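Protein RIF2 (Saccharomyces cerevisiae, PDB 4BJ1) takes part in transcriptional silencing and in the regulation of telomere length, and interacts with RIF1 and the C-terminus of RAP1. Local coordinates at residues Y25-Y30 with I58-I64; Y229-I234 with P276-F281; N262-F266 with I301-I307. All blocks are in the same frame, centred on the assembly; numbering follows the deposited sequence.

Contact 1 of 3, residues Y25-Y30 with I58-I64; sequences YLSISY and IHQYAGI
L26 and G63 bring the two backbones together, their CA atoms 4.3 Å apart where the last turn of helix 10-26 and the chain after it pass the start of helix 58-74. With no side chain at G63, the carbonyl O of L26 sits 3.5 Å from G63 CA as a CA-H...O contact, and CG2 of I28 settles against the G63 carbonyl. H59 carries most of the rest. The edge of its imidazole, led by CD2, meets one face of the Y25 ring near the rim, the planes turned 62° apart. Its NE2 donates to Y25 O at 2.8 Å, a weak bond strongly bent at the proton (118°). A water in the imidazole plane lies 2.8 Å from NE2 and within bonding distance of S27 O. Helix 58-74 follows the first strand of a parallel sheet ordered 2-3-4-1-5, the AAA+ order, a position consistent with that of the helix after the P-loop in AAA+ proteins. Y25, with CG anti to its N (chi1 -176°), extends along this helix past H59 CA, and its OH finds T278 of helix 276-290. CD2 of L26 rests on A62 CB at 3.7 Å. Y30 OH lies 3.9 Å from Q60 CG.

Contact 2 of 3, residues Y229-I234 with P276-F281; sequences YLKKMI and PFTYLF
L230 and F277 form the tight part of this contact between two helical segments whose axes approach to 10.6 Å, with 27° between their N-to-C directions. CD2 of L230 stands over the centre of the F277 ring, a CH-pi contact at 3.7 Å from the centroid and 9° off the normal. The same methyl also meets L280 CD2 at 3.8 Å, while the other branch, CD1, reaches CB of P276. M233 comes to the ring's edge: its SD is 3.8 Å from F277 CD2, a Met-aromatic contact, and a bend at chi3 (116°) carries CE on to CB of F281 at 3.6 Å. The Y229 end is looser. Of its side chain, CB makes the contact, 3.8 Å from F277 CZ at the ring edge, and the phenol leads away toward Y30; K232 is exposed and salt-bridged to E228. Replacing F277 by an alanine would probably leave the L230 methyl and the M233 sulfur facing a gap and deprive the H59 imidazole of its stacking partner. Around this seam, F267 of helix 262-272 packs on L230 and I234, L21 of helix 10-26 covers M233 and F281, and V252 of helix 243-257 reaches I234.

Contact 3 of 3, residues N262-F266 with I301-I307; sequences NLAIF and IRNRLTI
L263 and L305 meet at the apolar centre, with CD1 of the first 3.6 Å from CD2 of the second. The two branches of L263 divide the work: CD2 turns to I301, whose CG2 lies at 3.7 Å, and these two side chains run side by side in the same direction. L305 also serves F266, its CG standing over one face of the ring, offset toward the rim. F266 points at the other segment, with CG opposite the backbone N (chi1 -171°), which brings the ring against the chain that leaves helix 294-304. There the ring meets T306 O at its edge, and CG2 of I307 approaches F266 CD2 at 3.7 Å from an oblique direction. Beyond this core the contact turns polar at N262, the first residue of its helix. Its ND2 donates to L305 O in a weak bond of 3.3 Å (139° at the hydrogen). N262 OD1 lies 3.3 Å from R302 O, but two acceptors make no hydrogen bond. N303 is solvent-exposed and its ND2 bonds to D299. This corner of the lid domain packs the end of helix 294-304 and the chain after it against the first turn of helix 262-272. Behind it, helix 276-290 supports F266 through A283 and I301 through Y284 and I287, while helix 243-257 packs V252 on L263 and Y248 on I301.

How the contacts relate
The three contacts form a chain of packing from the AAA+ core into the lid, with contact 2 in the middle. Contacts 1 and 2 have centres 11 Å apart and touch directly: H59 CG lies 3.5 Å from F277 CB, and Y30 CB lies 3.5 Å from Y229 CZ. The centre of contact 3 lies 13 Å from that of contact 2, and the two are joined by L280 CD1 near F266 CE1 (3.9 Å) and by Y279 against F266. Contacts 1 and 3 do not meet, their nearest atoms being about 12 Å apart. Along the chain, contact 1 closes before the others open, whereas contacts 2 and 3 interleave their segments. Contacts 1 and 2 also touch the second subunit.

Contact 1 of 3, residues Y25-Y30 with I58-I64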
loop_
_atom_site.group_PDB
_atom_site.type_symbol
_atom_site.label_atom_id
_atom_site.label_comp_id
_atom_site.label_asym_id
_atom_site.label_seq_id
_atom_site.Cartn_x
_atom_site.Cartn_y
_atom_site.Cartn_z
ATOM N N TYR A 25 -5.944 -4.194 5.602
ATOM C CA TYR A 25 -5.587 -4.805 6.881
ATOM C C TYR A 25 -5.084 -3.745 7.853
ATOM O O TYR A 25 -5.599 -3.658 8.970
ATOM C CB TYR A 25 -4.482 -5.842 6.662
ATOM C CG TYR A 25 -4.057 -6.645 7.876
ATOM C CD1 TYR A 25 -4.766 -7.780 8.263
ATOM C CD2 TYR A 25 -2.847 -6.382 8.524
ATOM C CE1 TYR A 25 -4.333 -8.580 9.320
ATOM C CE2 TYR A 25 -2.387 -7.196 9.562
ATOM C CZ TYR A 25 -3.143 -8.287 9.966
ATOM O OH TYR A 25 -2.730 -9.102 10.995
ATOM N N LEU A 26 -4.123 -2.908 7.418
ATOM C CA LEU A 26 -3.517 -1.879 8.277
ATOM C C LEU A 26 -4.407 -0.666 8.583
ATOM O O LEU A 26 -3.996 0.221 9.348
ATOM C CB LEU A 26 -2.176 -1.415 7.700
ATOM C CG LEU A 26 -1.150 -2.484 7.406
ATOM C CD1 LEU A 26 -0.026 -1.910 6.571
ATOM C CD2 LEU A 26 -0.660 -3.171 8.685
ATOM N N SER A 27 -5.613 -0.628 7.998
ATOM C CA SER A 27 -6.588 0.446 8.172
ATOM C C SER A 27 -7.102 0.512 9.605
ATOM O O SER A 27 -7.347 -0.531 10.231
ATOM C CB SER A 27 -7.744 0.273 7.194
ATOM O OG SER A 27 -8.866 1.087 7.497
ATOM N N ILE A 28 -7.262 1.749 10.113
ATOM C CA ILE A 28 -7.805 2.067 11.448
ATOM C C ILE A 28 -9.031 2.993 11.295
ATOM O O ILE A 28 -9.286 3.859 12.129
ATOM C CB ILE A 28 -6.716 2.583 12.455
ATOM C CG1 ILE A 28 -5.859 3.712 11.880
ATOM C CG2 ILE A 28 -5.812 1.446 12.908
ATOM C CD1 ILE A 28 -6.086 5.005 12.437
ATOM N N SER A 29 -9.775 2.813 10.194
ATOM C CA SER A 29 -10.955 3.599 9.848
ATOM C C SER A 29 -12.151 3.187 10.693
ATOM O O SER A 29 -13.085 3.981 10.846
ATOM C CB SER A 29 -11.282 3.450 8.369
ATOM O OG SER A 29 -10.157 3.723 7.549
ATOM N N TYR A 30 -12.126 1.944 11.248
ATOM C CA TYR A 30 -13.181 1.432 12.135
ATOM C C TYR A 30 -13.180 2.209 13.459
ATOM O O TYR A 30 -14.215 2.307 14.120
ATOM C CB TYR A 30 -13.056 -0.086 12.372
ATOM C CG TYR A 30 -11.738 -0.563 12.945
ATOM C CD1 TYR A 30 -11.554 -0.680 14.321
ATOM C CD2 TYR A 30 -10.706 -0.985 12.111
ATOM C CE1 TYR A 30 -10.352 -1.157 14.854
ATOM C CE2 TYR A 30 -9.496 -1.448 12.632
ATOM C CZ TYR A 30 -9.326 -1.544 14.004
ATOM O OH TYR A 30 -8.138 -2.016 14.510
ATOM N N ILE A 58 -3.128 -8.982 16.769
ATOM C CA ILE A 58 -1.955 -8.547 16.035
ATOM C C ILE A 58 -2.356 -7.578 14.908
ATOM O O ILE A 58 -1.640 -6.606 14.672
ATOM C CB ILE A 58 -1.066 -9.733 15.586
ATOM C CG1 ILE A 58 0.341 -9.248 15.283
ATOM C CG2 ILE A 58 -1.674 -10.561 14.458
ATOM C CD1 ILE A 58 0.884 -8.604 16.467
ATOM N N HIS A 59 -3.558 -7.793 14.318
ATOM C CA HIS A 59 -4.176 -6.944 13.306
ATOM C C HIS A 59 -4.276 -5.509 13.793
ATOM O O HIS A 59 -3.981 -4.587 13.027
ATOM C CB HIS A 59 -5.578 -7.469 12.958
ATOM C CG HIS A 59 -6.418 -6.488 12.204
ATOM N ND1 HIS A 59 -7.590 -5.999 12.727
ATOM C CD2 HIS A 59 -6.199 -5.898 11.008
ATOM C CE1 HIS A 59 -8.058 -5.151 11.830
ATOM N NE2 HIS A 59 -7.245 -5.048 10.786
ATOM N N GLN A 60 -4.718 -5.323 15.048
ATOM C CA GLN A 60 -4.918 -4.033 15.694
ATOM C C GLN A 60 -3.596 -3.339 15.931
ATOM O O GLN A 60 -3.472 -2.167 15.607
ATOM C CB GLN A 60 -5.649 -4.197 17.032
ATOM C CG GLN A 60 -7.008 -4.843 16.909
ATOM C CD GLN A 60 -7.672 -4.969 18.239
ATOM O OE1 GLN A 60 -7.240 -5.726 19.101
ATOM N NE2 GLN A 60 -8.754 -4.241 18.421
ATOM N N TYR A 61 -2.621 -4.054 16.521
ATOM C CA TYR A 61 -1.274 -3.579 16.805
ATOM C C TYR A 61 -0.618 -3.046 15.528
ATOM O O TYR A 61 -0.139 -1.901 15.531
ATOM C CB TYR A 61 -0.448 -4.724 17.404
ATOM C CG TYR A 61 1.004 -4.393 17.662
ATOM C CD1 TYR A 61 1.378 -3.162 18.216
ATOM C CD2 TYR A 61 2.006 -5.331 17.417
ATOM C CE1 TYR A 61 2.715 -2.843 18.430
ATOM C CE2 TYR A 61 3.341 -5.045 17.686
ATOM C CZ TYR A 61 3.692 -3.794 18.178
ATOM O OH TYR A 61 5.011 -3.494 18.390
ATOM N N ALA A 62 -0.635 -3.852 14.423
ATOM C CA ALA A 62 -0.078 -3.469 13.121
ATOM C C ALA A 62 -0.732 -2.153 12.619
ATOM O O ALA A 62 -0.027 -1.250 12.155
ATOM C CB ALA A 62 -0.258 -4.594 12.121
ATOM N N GLY A 63 -2.050 -2.036 12.810
ATOM C CA GLY A 63 -2.830 -0.868 12.426
ATOM C C GLY A 63 -2.457 0.381 13.193
ATOM O O GLY A 63 -2.332 1.450 12.599
ATOM N N ILE A 64 -2.299 0.259 14.512
ATOM C CA ILE A 64 -1.957 1.367 15.406
ATOM C C ILE A 64 -0.558 1.800 15.066
ATOM O O ILE A 64 -0.290 3.000 14.931
ATOM C CB ILE A 64 -2.071 0.984 16.926
ATOM C CG1 ILE A 64 -3.517 0.636 17.310
ATOM C CG2 ILE A 64 -1.564 2.119 17.810
ATOM C CD1 ILE A 64 -3.618 -0.397 18.287
HETATM O O HOH W 1 -8.639 -3.147 9.217
#

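Contact 2 of 3, residues Y229-I234 with P276-F281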
loop_
_atom_site.group_PDB
_atom_site.type_symbol
_atom_site.label_atom_id
_atom_site.label_comp_id
_atom_site.label_asym_id
_atom_site.label_seq_id
_atom_site.Cartn_x
_atom_site.Cartn_y
_atom_site.Cartn_z
ATOM N N TYR A 229 -16.465 -5.561 8.496
ATOM C CA TYR A 229 -15.104 -5.090 8.253
ATOM C C TYR A 229 -14.212 -6.113 7.580
ATOM O O TYR A 229 -13.294 -5.730 6.856
ATOM C CB TYR A 229 -14.466 -4.557 9.531
ATOM C CG TYR A 229 -15.038 -3.216 9.946
ATOM C CD1 TYR A 229 -15.024 -2.128 9.075
ATOM C CD2 TYR A 229 -15.566 -3.028 11.219
ATOM C CE1 TYR A 229 -15.559 -0.894 9.447
ATOM C CE2 TYR A 229 -16.107 -1.799 11.601
ATOM C CZ TYR A 229 -16.090 -0.731 10.717
ATOM O OH TYR A 229 -16.589 0.488 11.106
ATOM N N LEU A 230 -14.475 -7.406 7.787
ATOM C CA LEU A 230 -13.701 -8.463 7.131
ATOM C C LEU A 230 -14.039 -8.483 5.639
ATOM O O LEU A 230 -13.155 -8.705 4.818
ATOM C CB LEU A 230 -14.014 -9.829 7.749
ATOM C CG LEU A 230 -13.420 -10.136 9.110
ATOM C CD1 LEU A 230 -14.218 -11.212 9.791
ATOM C CD2 LEU A 230 -11.953 -10.543 9.001
ATOM N N LYS A 231 -15.324 -8.239 5.297
ATOM C CA LYS A 231 -15.815 -8.170 3.927
ATOM C C LYS A 231 -15.185 -6.952 3.255
ATOM O O LYS A 231 -14.673 -7.083 2.149
ATOM C CB LYS A 231 -17.343 -8.076 3.903
ATOM C CG LYS A 231 -18.054 -9.358 4.348
ATOM C CD LYS A 231 -19.530 -9.110 4.667
ATOM C CE LYS A 231 -20.185 -10.213 5.468
ATOM N NZ LYS A 231 -21.338 -9.692 6.257
ATOM N N LYS A 232 -15.130 -5.791 3.963
ATOM C CA LYS A 232 -14.506 -4.561 3.444
ATOM C C LYS A 232 -13.056 -4.799 3.055
ATOM O O LYS A 232 -12.602 -4.296 2.017
ATOM C CB LYS A 232 -14.617 -3.395 4.439
ATOM C CG LYS A 232 -16.008 -2.801 4.484
ATOM C CD LYS A 232 -16.090 -1.534 5.304
ATOM C CE LYS A 232 -17.534 -1.125 5.494
ATOM N NZ LYS A 232 -17.677 -0.009 6.464
ATOM N N MET A 233 -12.353 -5.615 3.869
ATOM C CA MET A 233 -10.950 -5.964 3.695
ATOM C C MET A 233 -10.660 -6.582 2.324
ATOM O O MET A 233 -9.603 -6.302 1.758
ATOM C CB MET A 233 -10.473 -6.883 4.837
ATOM C CG MET A 233 -8.968 -6.910 5.002
ATOM S SD MET A 233 -8.428 -8.107 6.252
ATOM C CE MET A 233 -7.554 -9.144 5.268
ATOM N N ILE A 234 -11.582 -7.416 1.794
ATOM C CA ILE A 234 -11.360 -8.090 0.518
ATOM C C ILE A 234 -12.119 -7.398 -0.654
ATOM O O ILE A 234 -12.186 -7.934 -1.760
ATOM C CB ILE A 234 -11.629 -9.598 0.642
ATOM C CG1 ILE A 234 -13.112 -9.886 0.992
ATOM C CG2 ILE A 234 -10.646 -10.208 1.654
ATOM C CD1 ILE A 234 -13.542 -11.375 0.962
ATOM N N PRO A 276 -9.588 -13.341 13.281
ATOM C CA PRO A 276 -10.122 -13.465 11.908
ATOM C C PRO A 276 -9.440 -12.658 10.819
ATOM O O PRO A 276 -9.381 -13.145 9.695
ATOM C CB PRO A 276 -11.588 -13.046 12.042
ATOM C CG PRO A 276 -11.639 -12.226 13.280
ATOM C CD PRO A 276 -10.626 -12.839 14.203
ATOM N N PHE A 277 -8.948 -11.439 11.128
ATOM C CA PHE A 277 -8.331 -10.560 10.122
ATOM C C PHE A 277 -7.053 -11.156 9.543
ATOM O O PHE A 277 -6.884 -11.185 8.328
ATOM C CB PHE A 277 -8.126 -9.136 10.672
ATOM C CG PHE A 277 -9.419 -8.362 10.783
ATOM C CD1 PHE A 277 -10.224 -8.475 11.906
ATOM C CD2 PHE A 277 -9.855 -7.555 9.744
ATOM C CE1 PHE A 277 -11.434 -7.779 11.997
ATOM C CE2 PHE A 277 -11.070 -6.863 9.834
ATOM C CZ PHE A 277 -11.844 -6.970 10.968
ATOM N N THR A 278 -6.220 -11.717 10.417
ATOM C CA THR A 278 -4.963 -12.378 10.102
ATOM C C THR A 278 -5.225 -13.675 9.345
ATOM O O THR A 278 -4.589 -13.883 8.312
ATOM C CB THR A 278 -4.182 -12.585 11.391
ATOM O OG1 THR A 278 -3.918 -11.306 11.972
ATOM C CG2 THR A 278 -2.898 -13.341 11.171
ATOM N N TYR A 279 -6.176 -14.528 9.823
ATOM C CA TYR A 279 -6.528 -15.778 9.138
ATOM C C TYR A 279 -7.022 -15.453 7.706
ATOM O O TYR A 279 -6.532 -16.054 6.750
ATOM C CB TYR A 279 -7.529 -16.635 9.952
ATOM C CG TYR A 279 -7.595 -18.085 9.511
ATOM C CD1 TYR A 279 -8.373 -18.467 8.426
ATOM C CD2 TYR A 279 -6.892 -19.077 10.187
ATOM C CE1 TYR A 279 -8.396 -19.788 7.974
ATOM C CE2 TYR A 279 -6.946 -20.417 9.777
ATOM C CZ TYR A 279 -7.694 -20.765 8.657
ATOM O OH TYR A 279 -7.734 -22.049 8.153
ATOM N N LEU A 280 -7.887 -14.432 7.549
ATOM C CA LEU A 280 -8.375 -14.015 6.232
ATOM C C LEU A 280 -7.266 -13.408 5.346
ATOM O O LEU A 280 -7.177 -13.732 4.153
ATOM C CB LEU A 280 -9.563 -13.050 6.368
ATOM C CG LEU A 280 -10.175 -12.531 5.080
ATOM C CD1 LEU A 280 -10.844 -13.641 4.297
ATOM C CD2 LEU A 280 -11.107 -11.393 5.361
ATOM N N PHE A 281 -6.432 -12.534 5.930
ATOM C CA PHE A 281 -5.317 -11.901 5.240
ATOM C C PHE A 281 -4.356 -12.972 4.720
ATOM O O PHE A 281 -4.030 -12.965 3.537
ATOM C CB PHE A 281 -4.608 -10.910 6.181
ATOM C CG PHE A 281 -3.479 -10.148 5.546
ATOM C CD1 PHE A 281 -3.734 -9.052 4.723
ATOM C CD2 PHE A 281 -2.154 -10.541 5.742
ATOM C CE1 PHE A 281 -2.684 -8.364 4.114
ATOM C CE2 PHE A 281 -1.104 -9.849 5.128
ATOM C CZ PHE A 281 -1.376 -8.768 4.330
#

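Contact 3 of 3, residues N262-F266 with I301-I307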
loop_
_atom_site.group_PDB
_atom_site.type_symbol
_atom_site.label_atom_id
_atom_site.label_comp_id
_atom_site.label_asym_id
_atom_site.label_seq_id
_atom_site.Cartn_x
_atom_site.Cartn_y
_atom_site.Cartn_z
ATOM N N ASN A 262 -18.222 -21.385 -0.679
ATOM C CA ASN A 262 -16.916 -21.532 -0.042
ATOM C C ASN A 262 -16.600 -20.277 0.762
ATOM O O ASN A 262 -16.283 -20.388 1.953
ATOM C CB ASN A 262 -15.838 -21.763 -1.092
ATOM C CG ASN A 262 -15.791 -23.157 -1.633
ATOM O OD1 ASN A 262 -16.797 -23.735 -2.023
ATOM N ND2 ASN A 262 -14.604 -23.711 -1.713
ATOM N N LEU A 263 -16.764 -19.082 0.126
ATOM C CA LEU A 263 -16.509 -17.789 0.758
ATOM C C LEU A 263 -17.406 -17.523 1.968
ATOM O O LEU A 263 -16.884 -17.147 3.024
ATOM C CB LEU A 263 -16.592 -16.661 -0.276
ATOM C CG LEU A 263 -15.928 -15.313 0.039
ATOM C CD1 LEU A 263 -14.498 -15.476 0.542
ATOM C CD2 LEU A 263 -15.965 -14.410 -1.181
ATOM N N ALA A 264 -18.733 -17.775 1.840
ATOM C CA ALA A 264 -19.704 -17.598 2.932
ATOM C C ALA A 264 -19.418 -18.536 4.103
ATOM O O ALA A 264 -19.420 -18.093 5.256
ATOM C CB ALA A 264 -21.113 -17.801 2.431
ATOM N N ILE A 265 -19.144 -19.825 3.800
ATOM C CA ILE A 265 -18.814 -20.874 4.778
ATOM C C ILE A 265 -17.499 -20.504 5.485
ATOM O O ILE A 265 -17.390 -20.672 6.701
ATOM C CB ILE A 265 -18.750 -22.260 4.057
ATOM C CG1 ILE A 265 -20.158 -22.813 3.789
ATOM C CG2 ILE A 265 -17.885 -23.276 4.796
ATOM C CD1 ILE A 265 -20.228 -23.714 2.637
ATOM N N PHE A 266 -16.521 -19.970 4.720
ATOM C CA PHE A 266 -15.228 -19.557 5.248
ATOM C C PHE A 266 -15.450 -18.475 6.281
ATOM O O PHE A 266 -14.884 -18.557 7.367
ATOM C CB PHE A 266 -14.299 -19.067 4.122
ATOM C CG PHE A 266 -12.868 -18.834 4.558
ATOM C CD1 PHE A 266 -12.463 -17.594 5.045
ATOM C CD2 PHE A 266 -11.920 -19.849 4.459
ATOM C CE1 PHE A 266 -11.152 -17.388 5.475
ATOM C CE2 PHE A 266 -10.595 -19.633 4.862
ATOM C CZ PHE A 266 -10.223 -18.402 5.367
ATOM N N ILE A 301 -11.629 -18.389 -5.330
ATOM C CA ILE A 301 -12.641 -17.754 -4.463
ATOM C C ILE A 301 -13.975 -18.571 -4.452
ATOM O O ILE A 301 -14.599 -18.795 -3.400
ATOM C CB ILE A 301 -12.829 -16.263 -4.881
ATOM C CG1 ILE A 301 -11.478 -15.496 -4.809
ATOM C CG2 ILE A 301 -13.896 -15.570 -4.032
ATOM C CD1 ILE A 301 -11.456 -14.109 -5.417
ATOM N N ARG A 302 -14.362 -19.052 -5.631
ATOM C CA ARG A 302 -15.581 -19.815 -5.842
ATOM C C ARG A 302 -15.466 -21.269 -5.330
ATOM O O ARG A 302 -16.357 -21.750 -4.611
ATOM C CB ARG A 302 -15.918 -19.779 -7.348
ATOM C CG ARG A 302 -17.409 -19.731 -7.728
ATOM C CD ARG A 302 -17.678 -19.138 -9.123
ATOM N NE ARG A 302 -16.519 -19.275 -10.018
ATOM C CZ ARG A 302 -16.182 -18.413 -10.975
ATOM N NH1 ARG A 302 -16.936 -17.344 -11.216
ATOM N NH2 ARG A 302 -15.093 -18.618 -11.707
ATOM N N ASN A 303 -14.342 -21.942 -5.661
ATOM C CA ASN A 303 -14.155 -23.372 -5.460
ATOM C C ASN A 303 -13.011 -23.848 -4.557
ATOM O O ASN A 303 -13.125 -24.948 -4.017
ATOM C CB ASN A 303 -13.986 -24.044 -6.840
ATOM C CG ASN A 303 -14.947 -23.555 -7.909
ATOM O OD1 ASN A 303 -16.173 -23.538 -7.733
ATOM N ND2 ASN A 303 -14.407 -23.130 -9.043
ATOM N N ARG A 304 -11.920 -23.101 -4.415
ATOM C CA ARG A 304 -10.794 -23.615 -3.633
ATOM C C ARG A 304 -10.637 -23.057 -2.217
ATOM O O ARG A 304 -9.945 -23.704 -1.432
ATOM C CB ARG A 304 -9.471 -23.441 -4.399
ATOM C CG ARG A 304 -9.328 -24.325 -5.640
ATOM C CD ARG A 304 -7.912 -24.863 -5.802
ATOM N NE ARG A 304 -7.591 -25.906 -4.817
ATOM C CZ ARG A 304 -6.762 -25.754 -3.783
ATOM N NH1 ARG A 304 -6.144 -24.595 -3.582
ATOM N NH2 ARG A 304 -6.536 -26.763 -2.952
ATOM N N LEU A 305 -11.222 -21.879 -1.881
ATOM C CA LEU A 305 -11.077 -21.255 -0.547
ATOM C C LEU A 305 -11.885 -21.966 0.518
ATOM O O LEU A 305 -13.100 -21.817 0.566
ATOM C CB LEU A 305 -11.438 -19.757 -0.575
ATOM C CG LEU A 305 -11.116 -18.892 0.662
ATOM C CD1 LEU A 305 -9.621 -18.883 0.977
ATOM C CD2 LEU A 305 -11.525 -17.461 0.433
ATOM N N THR A 306 -11.208 -22.753 1.362
ATOM C CA THR A 306 -11.797 -23.486 2.485
ATOM C C THR A 306 -10.837 -23.398 3.653
ATOM O O THR A 306 -9.681 -23.036 3.453
ATOM C CB THR A 306 -12.088 -24.946 2.130
ATOM O OG1 THR A 306 -10.929 -25.559 1.580
ATOM C CG2 THR A 306 -13.269 -25.104 1.202
ATOM N N ILE A 307 -11.293 -23.723 4.875
ATOM C CA ILE A 307 -10.400 -23.661 6.037
ATOM C C ILE A 307 -9.437 -24.850 6.010
ATOM O O ILE A 307 -8.333 -24.751 6.539
ATOM C CB ILE A 307 -11.117 -23.455 7.393
ATOM C CG1 ILE A 307 -11.959 -24.662 7.793
ATOM C CG2 ILE A 307 -11.937 -22.162 7.375
ATOM C CD1 ILE A 307 -12.247 -24.707 9.227
#